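EF-P arginine 32 rhamnosyl-transferase (Pseudomonas putida KT2440, PDB 5NV8) is a bacterial glycosyltransferase of the EarP family and holds 2'-deoxy-thymidine-beta-L-rhamnose in a pocket. Local coordinates at residues Leu163-Gln177 with Arg366-Leu378. Numbering follows the deposited sequence.
Sequences LLREGSLLARRDGFQ and RLWGARQAAQPDL
Arg165 holds CG anti to its backbone N (chi1 -166°) and bends at chi3, which carries its guanidinium to the chain between Ala373 and Asp377. There NH2 donates to Gln375 O at 2.8 Å, and NH1 adds a weak bond to the same oxygen. The pair of N-H groups grips one carbonyl at the guanidinium edge. Ala373 CA lies over one face of the group and Asp377 CB over the opposite face, so the group is held between Ala373 and Asp377. The Asp377 carboxylate is near but well out of the guanidinium plane; it bonds Thr380 instead and caps helix 378-387. Beside this site Leu163 O accepts from Leu378 N at 2.8 Å. A water also links Leu163 N to Pro376 O. Leu164 CD2 meets Leu378 CD2 at 3.7 Å, and Leu164 packs further onto helix 30-43.

Between the helices, Ala373 CB touches Leu170 CD1 at 3.6 Å. Farther along, Arg366 bends at chi2 and chi3 and comes from the direction opposite to Arg173. Their guanidinium groups stack flat, with centres 4.1 Å apart and planes at 13°. Asp174 OD2 makes a salt bridge with Arg173 NH2 and lies 4.1 Å from Arg366 NH2, which probably offsets the like charges. Gln177 OE1 receives a weak bond from Arg366 NH1 at the guanidinium edge, while Gln177 NE2 bonds Trp276 O. A water joins Arg173 NH1 to Arg366 O.

The axes of helix 169-177 and segment 366-373 come within 12.5 Å and run nearly antiparallel, at 152°, and long side chains bridge them. The layout is consistent with the GT-B fold of EarP proteins, in which the last helix of the chain, here 378-387, returns to the N-terminal domain.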
ATOM      1  N   LEU A 163      -2.705   7.818 -10.647  1.00 33.26           N
ATOM      2  CA  LEU A 163      -1.943   7.119  -9.623  1.00 33.74           C
ATOM      3  C   LEU A 163      -0.619   6.644 -10.202  1.00 26.32           C
ATOM      4  O   LEU A 163      -0.502   6.392 -11.404  1.00 26.01           O
ATOM      5  CB  LEU A 163      -2.727   5.926  -9.055  1.00 26.91           C
ATOM      6  CG  LEU A 163      -4.233   6.134  -8.852  1.00 28.09           C
ATOM      7  CD1 LEU A 163      -4.959   4.808  -8.695  1.00 27.44           C
ATOM      8  CD2 LEU A 163      -4.498   7.030  -7.654  1.00 32.94           C
ATOM      9  N   LEU A 164       0.384   6.535  -9.335  1.00 31.78           N
ATOM     10  CA  LEU A 164       1.683   6.015  -9.745  1.00 25.10           C
ATOM     11  C   LEU A 164       1.567   4.528 -10.051  1.00 24.01           C
ATOM     12  O   LEU A 164       1.190   3.734  -9.184  1.00 23.68           O
ATOM     13  CB  LEU A 164       2.726   6.258  -8.657  1.00 25.29           C
ATOM     14  CG  LEU A 164       2.996   7.722  -8.315  1.00 37.51           C
ATOM     15  CD1 LEU A 164       3.524   7.845  -6.898  1.00 28.79           C
ATOM     16  CD2 LEU A 164       3.966   8.335  -9.318  1.00 44.33           C
ATOM     17  N   ARG A 165       1.891   4.158 -11.286  1.00 23.67           N
ATOM     18  CA  ARG A 165       1.847   2.762 -11.713  1.00 32.91           C
ATOM     19  C   ARG A 165       2.941   2.562 -12.749  1.00 25.21           C
ATOM     20  O   ARG A 165       2.877   3.139 -13.839  1.00 25.58           O
ATOM     21  CB  ARG A 165       0.476   2.400 -12.278  1.00 23.34           C
ATOM     22  CG  ARG A 165       0.229   0.908 -12.445  1.00 22.95           C
ATOM     23  CD  ARG A 165      -0.900   0.631 -13.436  1.00 23.66           C
ATOM     24  NE  ARG A 165      -0.830   1.475 -14.630  1.00 24.61           N
ATOM     25  CZ  ARG A 165      -1.651   2.489 -14.882  1.00 25.23           C
ATOM     26  NH1 ARG A 165      -2.596   2.812 -14.012  1.00 32.47           N
ATOM     27  NH2 ARG A 165      -1.513   3.196 -15.995  1.00 34.12           N
ATOM     28  N   GLU A 166       3.943   1.761 -12.397  1.00 22.45           N
ATOM     29  CA  GLU A 166       5.020   1.438 -13.322  1.00 25.49           C
ATOM     30  C   GLU A 166       4.483   0.678 -14.531  1.00 26.51           C
ATOM     31  O   GLU A 166       3.544  -0.117 -14.428  1.00 22.65           O
ATOM     32  CB  GLU A 166       6.099   0.610 -12.617  1.00 22.35           C
ATOM     33  CG  GLU A 166       6.752   1.289 -11.414  1.00 22.53           C
ATOM     34  CD  GLU A 166       5.911   1.250 -10.148  1.00 22.41           C
ATOM     35  OE1 GLU A 166       4.732   0.842 -10.204  1.00 22.13           O
ATOM     36  OE2 GLU A 166       6.433   1.645  -9.088  1.00 22.80           O
ATOM     37  N   GLY A 167       5.110   0.920 -15.688  1.00 23.04           N
ATOM     38  CA  GLY A 167       4.638   0.323 -16.928  1.00 23.59           C
ATOM     39  C   GLY A 167       4.558  -1.193 -16.900  1.00 23.71           C
ATOM     40  O   GLY A 167       3.637  -1.777 -17.478  1.00 24.26           O
ATOM     41  N   SER A 168       5.505  -1.852 -16.229  1.00 23.46           N
ATOM     42  CA  SER A 168       5.567  -3.310 -16.214  1.00 36.59           C
ATOM     43  C   SER A 168       5.142  -3.910 -14.877  1.00 30.70           C
ATOM     44  O   SER A 168       5.416  -5.084 -14.617  1.00 30.70           O
ATOM     45  CB  SER A 168       6.975  -3.784 -16.572  1.00 29.01           C
ATOM     46  OG  SER A 168       7.891  -3.491 -15.530  1.00 23.97           O
ATOM     47  N   LEU A 169       4.470  -3.133 -14.026  1.00 35.58           N
ATOM     48  CA  LEU A 169       4.137  -3.622 -12.692  1.00 22.23           C
ATOM     49  C   LEU A 169       3.130  -4.765 -12.753  1.00 32.61           C
ATOM     50  O   LEU A 169       3.355  -5.834 -12.173  1.00 22.50           O
ATOM     51  CB  LEU A 169       3.599  -2.479 -11.832  1.00 22.21           C
ATOM     52  CG  LEU A 169       3.200  -2.886 -10.413  1.00 21.53           C
ATOM     53  CD1 LEU A 169       4.407  -3.418  -9.667  1.00 21.57           C
ATOM     54  CD2 LEU A 169       2.581  -1.712  -9.671  1.00 26.57           C
ATOM     55  N   LEU A 170       2.006  -4.551 -13.444  1.00 22.77           N
ATOM     56  CA  LEU A 170       0.985  -5.590 -13.541  1.00 27.36           C
ATOM     57  C   LEU A 170       1.549  -6.860 -14.170  1.00 32.50           C
ATOM     58  O   LEU A 170       1.229  -7.972 -13.733  1.00 24.23           O
ATOM     59  CB  LEU A 170      -0.210  -5.080 -14.344  1.00 23.87           C
ATOM     60  CG  LEU A 170      -1.063  -3.971 -13.724  1.00 37.35           C
ATOM     61  CD1 LEU A 170      -2.454  -3.974 -14.339  1.00 47.23           C
ATOM     62  CD2 LEU A 170      -1.144  -4.107 -12.211  1.00 38.35           C
ATOM     63  N   ALA A 171       2.398  -6.715 -15.190  1.00 24.52           N
ATOM     64  CA  ALA A 171       3.011  -7.888 -15.807  1.00 36.66           C
ATOM     65  C   ALA A 171       3.955  -8.593 -14.841  1.00 31.40           C
ATOM     66  O   ALA A 171       3.969  -9.828 -14.773  1.00 27.45           O
ATOM     67  CB  ALA A 171       3.748  -7.489 -17.087  1.00 35.89           C
ATOM     68  N   ARG A 172       4.753  -7.829 -14.089  1.00 29.22           N
ATOM     69  CA  ARG A 172       5.630  -8.436 -13.090  1.00 24.49           C
ATOM     70  C   ARG A 172       4.831  -9.080 -11.965  1.00 31.56           C
ATOM     71  O   ARG A 172       5.299 -10.046 -11.350  1.00 37.28           O
ATOM     72  CB  ARG A 172       6.592  -7.391 -12.521  1.00 23.96           C
ATOM     73  CG  ARG A 172       7.705  -6.977 -13.474  1.00 30.22           C
ATOM     74  CD  ARG A 172       8.696  -6.036 -12.802  1.00 26.95           C
ATOM     75  NE  ARG A 172       8.256  -4.645 -12.862  1.00 31.53           N
ATOM     76  CZ  ARG A 172       7.765  -3.972 -11.825  1.00 43.75           C
ATOM     77  NH1 ARG A 172       7.651  -4.565 -10.643  1.00 37.91           N
ATOM     78  NH2 ARG A 172       7.387  -2.706 -11.968  1.00 25.65           N
ATOM     79  N   ARG A 173       3.634  -8.562 -11.682  1.00 26.29           N
ATOM     80  CA  ARG A 173       2.781  -9.165 -10.662  1.00 28.14           C
ATOM     81  C   ARG A 173       2.288 -10.537 -11.104  1.00 24.04           C
ATOM     82  O   ARG A 173       2.354 -11.508 -10.341  1.00 24.25           O
ATOM     83  CB  ARG A 173       1.602  -8.239 -10.359  1.00 30.22           C
ATOM     84  CG  ARG A 173       0.696  -8.720  -9.234  1.00 31.50           C
ATOM     85  CD  ARG A 173      -0.676  -8.066  -9.316  1.00 22.10           C
ATOM     86  NE  ARG A 173      -1.263  -8.193 -10.645  1.00 22.87           N
ATOM     87  CZ  ARG A 173      -2.514  -7.861 -10.953  1.00 36.04           C
ATOM     88  NH1 ARG A 173      -3.325  -7.370 -10.024  1.00 26.06           N
ATOM     89  NH2 ARG A 173      -2.957  -8.017 -12.193  1.00 31.06           N
ATOM     90  N   ASP A 174       1.804 -10.637 -12.343  1.00 24.81           N
ATOM     91  CA  ASP A 174       1.227 -11.886 -12.830  1.00 36.25           C
ATOM     92  C   ASP A 174       2.271 -12.994 -12.908  1.00 48.28           C
ATOM     93  O   ASP A 174       1.995 -14.139 -12.530  1.00 49.76           O
ATOM     94  CB  ASP A 174       0.584 -11.653 -14.196  1.00 34.90           C
ATOM     95  CG  ASP A 174      -0.616 -10.734 -14.119  1.00 26.44           C
ATOM     96  OD1 ASP A 174      -1.199 -10.417 -15.177  1.00 27.34           O
ATOM     97  OD2 ASP A 174      -0.977 -10.332 -12.991  1.00 33.11           O
ATOM     98  N   GLY A 175       3.472 -12.677 -13.396  1.00 55.26           N
ATOM     99  CA  GLY A 175       4.519 -13.682 -13.467  1.00 49.58           C
ATOM    100  C   GLY A 175       4.961 -14.179 -12.103  1.00 41.95           C
ATOM    101  O   GLY A 175       5.343 -15.342 -11.956  1.00 29.49           O
ATOM    102  N   PHE A 176       4.912 -13.310 -11.093  1.00 35.32           N
ATOM    103  CA  PHE A 176       5.276 -13.723  -9.741  1.00 35.84           C
ATOM    104  C   PHE A 176       4.216 -14.641  -9.144  1.00 38.52           C
ATOM    105  O   PHE A 176       4.538 -15.698  -8.588  1.00 41.77           O
ATOM    106  CB  PHE A 176       5.483 -12.488  -8.861  1.00 32.86           C
ATOM    107  CG  PHE A 176       5.845 -12.807  -7.437  1.00 25.30           C
ATOM    108  CD1 PHE A 176       7.168 -12.960  -7.064  1.00 37.51           C
ATOM    109  CD2 PHE A 176       4.861 -12.950  -6.474  1.00 24.63           C
ATOM    110  CE1 PHE A 176       7.503 -13.251  -5.755  1.00 37.31           C
ATOM    111  CE2 PHE A 176       5.190 -13.243  -5.167  1.00 24.79           C
ATOM    112  CZ  PHE A 176       6.513 -13.391  -4.806  1.00 28.37           C
ATOM    113  N   GLN A 177       2.942 -14.255  -9.252  1.00 35.78           N
ATOM    114  CA  GLN A 177       1.858 -15.023  -8.652  1.00 29.65           C
ATOM    115  C   GLN A 177       1.557 -16.316  -9.401  1.00 40.58           C
ATOM    116  O   GLN A 177       0.858 -17.175  -8.853  1.00 44.11           O
ATOM    117  CB  GLN A 177       0.591 -14.170  -8.576  1.00 24.94           C
ATOM    118  CG  GLN A 177       0.736 -12.927  -7.716  1.00 29.34           C
ATOM    119  CD  GLN A 177      -0.540 -12.105  -7.650  1.00 33.31           C
ATOM    120  OE1 GLN A 177      -1.285 -12.005  -8.628  1.00 23.49           O
ATOM    121  NE2 GLN A 177      -0.801 -11.513  -6.491  1.00 22.30           N
ATOM    122  N   ARG A 366      -9.576  -7.876  -7.787  1.00 34.51           N
ATOM    123  CA  ARG A 366      -8.947  -7.986  -9.100  1.00 25.85           C
ATOM    124  C   ARG A 366      -9.556  -6.999 -10.086  1.00 37.48           C
ATOM    125  O   ARG A 366      -8.834  -6.345 -10.849  1.00 34.41           O
ATOM    126  CB  ARG A 366      -9.083  -9.412  -9.638  1.00 32.31           C
ATOM    127  CG  ARG A 366      -8.478 -10.484  -8.752  1.00 32.55           C
ATOM    128  CD  ARG A 366      -6.962 -10.460  -8.828  1.00 38.16           C
ATOM    129  NE  ARG A 366      -6.484 -10.584 -10.200  1.00 36.44           N
ATOM    130  CZ  ARG A 366      -5.231 -10.878 -10.529  1.00 34.99           C
ATOM    131  NH1 ARG A 366      -4.326 -11.078  -9.581  1.00 33.02           N
ATOM    132  NH2 ARG A 366      -4.883 -10.972 -11.806  1.00 48.37           N
ATOM    133  N   LEU A 367     -10.886  -6.878 -10.084  1.00 28.26           N
ATOM    134  CA  LEU A 367     -11.555  -6.010 -11.046  1.00 29.74           C
ATOM    135  C   LEU A 367     -11.240  -4.539 -10.803  1.00 36.68           C
ATOM    136  O   LEU A 367     -11.199  -3.753 -11.755  1.00 41.61           O
ATOM    137  CB  LEU A 367     -13.064  -6.251 -10.997  1.00 36.00           C
ATOM    138  CG  LEU A 367     -13.531  -7.592 -11.567  1.00 38.27           C
ATOM    139  CD1 LEU A 367     -14.827  -8.050 -10.910  1.00 39.29           C
ATOM    140  CD2 LEU A 367     -13.693  -7.500 -13.075  1.00 44.41           C
ATOM    141  N   TRP A 368     -11.014  -4.146  -9.547  1.00 36.35           N
ATOM    142  CA  TRP A 368     -10.677  -2.753  -9.269  1.00 38.02           C
ATOM    143  C   TRP A 368      -9.292  -2.402  -9.800  1.00 34.69           C
ATOM    144  O   TRP A 368      -9.096  -1.323 -10.372  1.00 31.28           O
ATOM    145  CB  TRP A 368     -10.756  -2.473  -7.768  1.00 33.15           C
ATOM    146  CG  TRP A 368     -10.379  -1.063  -7.428  1.00 37.00           C
ATOM    147  CD1 TRP A 368      -9.157  -0.615  -7.014  1.00 35.39           C
ATOM    148  CD2 TRP A 368     -11.228   0.089  -7.491  1.00 29.90           C
ATOM    149  NE1 TRP A 368      -9.195   0.744  -6.809  1.00 37.79           N
ATOM    150  CE2 TRP A 368     -10.455   1.201  -7.095  1.00 33.27           C
ATOM    151  CE3 TRP A 368     -12.568   0.289  -7.839  1.00 31.39           C
ATOM    152  CZ2 TRP A 368     -10.979   2.491  -7.036  1.00 39.70           C
ATOM    153  CZ3 TRP A 368     -13.086   1.572  -7.780  1.00 38.12           C
ATOM    154  CH2 TRP A 368     -12.293   2.656  -7.380  1.00 42.56           C
ATOM    155  N   GLY A 369      -8.318  -3.294  -9.612  1.00 25.97           N
ATOM    156  CA  GLY A 369      -6.983  -3.031 -10.123  1.00 25.17           C
ATOM    157  C   GLY A 369      -6.948  -2.928 -11.635  1.00 41.62           C
ATOM    158  O   GLY A 369      -6.280  -2.052 -12.192  1.00 33.31           O
ATOM    159  N   ALA A 370      -7.676  -3.814 -12.320  1.00 42.60           N
ATOM    160  CA  ALA A 370      -7.719  -3.768 -13.778  1.00 43.48           C
ATOM    161  C   ALA A 370      -8.427  -2.514 -14.273  1.00 48.72           C
ATOM    162  O   ALA A 370      -7.998  -1.899 -15.257  1.00 52.47           O
ATOM    163  CB  ALA A 370      -8.405  -5.020 -14.324  1.00 37.08           C
ATOM    164  N   ARG A 371      -9.516  -2.124 -13.607  1.00 39.02           N
ATOM    165  CA  ARG A 371     -10.210  -0.895 -13.977  1.00 45.56           C
ATOM    166  C   ARG A 371      -9.336   0.329 -13.728  1.00 48.30           C
ATOM    167  O   ARG A 371      -9.280   1.240 -14.563  1.00 48.85           O
ATOM    168  CB  ARG A 371     -11.523  -0.784 -13.201  1.00 55.88           C
ATOM    169  CG  ARG A 371     -12.166   0.594 -13.239  1.00 53.09           C
ATOM    170  CD  ARG A 371     -13.258   0.717 -12.187  1.00 56.43           C
ATOM    171  NE  ARG A 371     -13.190   1.990 -11.474  1.00 67.36           N
ATOM    172  CZ  ARG A 371     -14.001   3.018 -11.703  1.00 76.12           C
ATOM    173  NH1 ARG A 371     -14.950   2.924 -12.625  1.00 78.59           N
ATOM    174  NH2 ARG A 371     -13.867   4.139 -11.007  1.00 76.23           N
ATOM    175  N   GLN A 372      -8.642   0.364 -12.589  1.00 43.04           N
ATOM    176  CA  GLN A 372      -7.806   1.515 -12.270  1.00 41.12           C
ATOM    177  C   GLN A 372      -6.637   1.636 -13.240  1.00 43.80           C
ATOM    178  O   GLN A 372      -6.291   2.745 -13.667  1.00 56.87           O
ATOM    179  CB  GLN A 372      -7.304   1.415 -10.831  1.00 40.76           C
ATOM    180  CG  GLN A 372      -8.264   1.985  -9.791  1.00 51.03           C
ATOM    181  CD  GLN A 372      -8.994   3.227 -10.273  1.00 53.36           C
ATOM    182  OE1 GLN A 372      -8.433   4.323 -10.288  1.00 54.64           O
ATOM    183  NE2 GLN A 372     -10.254   3.063 -10.658  1.00 53.78           N
ATOM    184  N   ALA A 373      -6.024   0.511 -13.612  1.00 27.17           N
ATOM    185  CA  ALA A 373      -4.859   0.549 -14.488  1.00 32.13           C
ATOM    186  C   ALA A 373      -5.202   0.923 -15.923  1.00 39.42           C
ATOM    187  O   ALA A 373      -4.286   1.197 -16.705  1.00 41.16           O
ATOM    188  CB  ALA A 373      -4.142  -0.800 -14.470  1.00 36.58           C
ATOM    189  N   ALA A 374      -6.485   0.940 -16.289  1.00 38.29           N
ATOM    190  CA  ALA A 374      -6.864   1.282 -17.654  1.00 39.11           C
ATOM    191  C   ALA A 374      -6.601   2.747 -17.976  1.00 47.09           C
ATOM    192  O   ALA A 374      -6.533   3.106 -19.156  1.00 53.61           O
ATOM    193  CB  ALA A 374      -8.337   0.946 -17.888  1.00 32.94           C
ATOM    194  N   GLN A 375      -6.450   3.591 -16.959  1.00 42.33           N
ATOM    195  CA  GLN A 375      -6.133   5.010 -17.050  1.00 44.26           C
ATOM    196  C   GLN A 375      -4.619   5.211 -17.039  1.00 40.19           C
ATOM    197  O   GLN A 375      -3.908   4.513 -16.310  1.00 42.75           O
ATOM    198  CB  GLN A 375      -6.762   5.777 -15.889  1.00 51.60           C
ATOM    199  CG  GLN A 375      -6.548   7.282 -15.932  1.00 59.08           C
ATOM    200  CD  GLN A 375      -7.317   8.013 -14.847  1.00 65.59           C
ATOM    201  OE1 GLN A 375      -7.998   7.395 -14.028  1.00 64.89           O
ATOM    202  NE2 GLN A 375      -7.211   9.338 -14.838  1.00 66.19           N
ATOM    203  N   PRO A 376      -4.106   6.133 -17.855  1.00 41.96           N
ATOM    204  CA  PRO A 376      -2.669   6.429 -17.823  1.00 38.44           C
ATOM    205  C   PRO A 376      -2.197   6.783 -16.418  1.00 28.42           C
ATOM    206  O   PRO A 376      -2.923   7.383 -15.623  1.00 29.13           O
ATOM    207  CB  PRO A 376      -2.534   7.618 -18.782  1.00 30.40           C
ATOM    208  CG  PRO A 376      -3.643   7.420 -19.754  1.00 44.30           C
ATOM    209  CD  PRO A 376      -4.786   6.826 -18.963  1.00 44.12           C
ATOM    210  N   ASP A 377      -0.961   6.394 -16.122  1.00 33.34           N
ATOM    211  CA  ASP A 377      -0.403   6.552 -14.790  1.00 31.11           C
ATOM    212  C   ASP A 377      -0.072   8.017 -14.517  1.00 30.04           C
ATOM    213  O   ASP A 377      -0.232   8.897 -15.368  1.00 38.86           O
ATOM    214  CB  ASP A 377       0.836   5.676 -14.636  1.00 26.93           C
ATOM    215  CG  ASP A 377       1.944   6.070 -15.593  1.00 25.24           C
ATOM    216  OD1 ASP A 377       1.738   5.956 -16.818  1.00 33.78           O
ATOM    217  OD2 ASP A 377       3.020   6.492 -15.124  1.00 24.99           O
ATOM    218  N   LEU A 378       0.420   8.275 -13.304  1.00 32.91           N
ATOM    219  CA  LEU A 378       0.699   9.646 -12.894  1.00 29.90           C
ATOM    220  C   LEU A 378       1.956  10.191 -13.565  1.00 35.40           C
ATOM    221  O   LEU A 378       1.987  11.359 -13.974  1.00 29.17           O
ATOM    222  CB  LEU A 378       0.831   9.720 -11.374  1.00 28.35           C
ATOM    223  CG  LEU A 378       0.924  11.137 -10.808  1.00 33.36           C
ATOM    224  CD1 LEU A 378      -0.436  11.831 -10.880  1.00 31.45           C
ATOM    225  CD2 LEU A 378       1.458  11.108  -9.389  1.00 30.16           C
TER
HETATM  226  O   HOH W   1      -3.952   5.942 -12.896  1.00 32.94           O
HETATM  227  O   HOH W   2      -5.636  -6.538 -11.180  1.00 33.36           O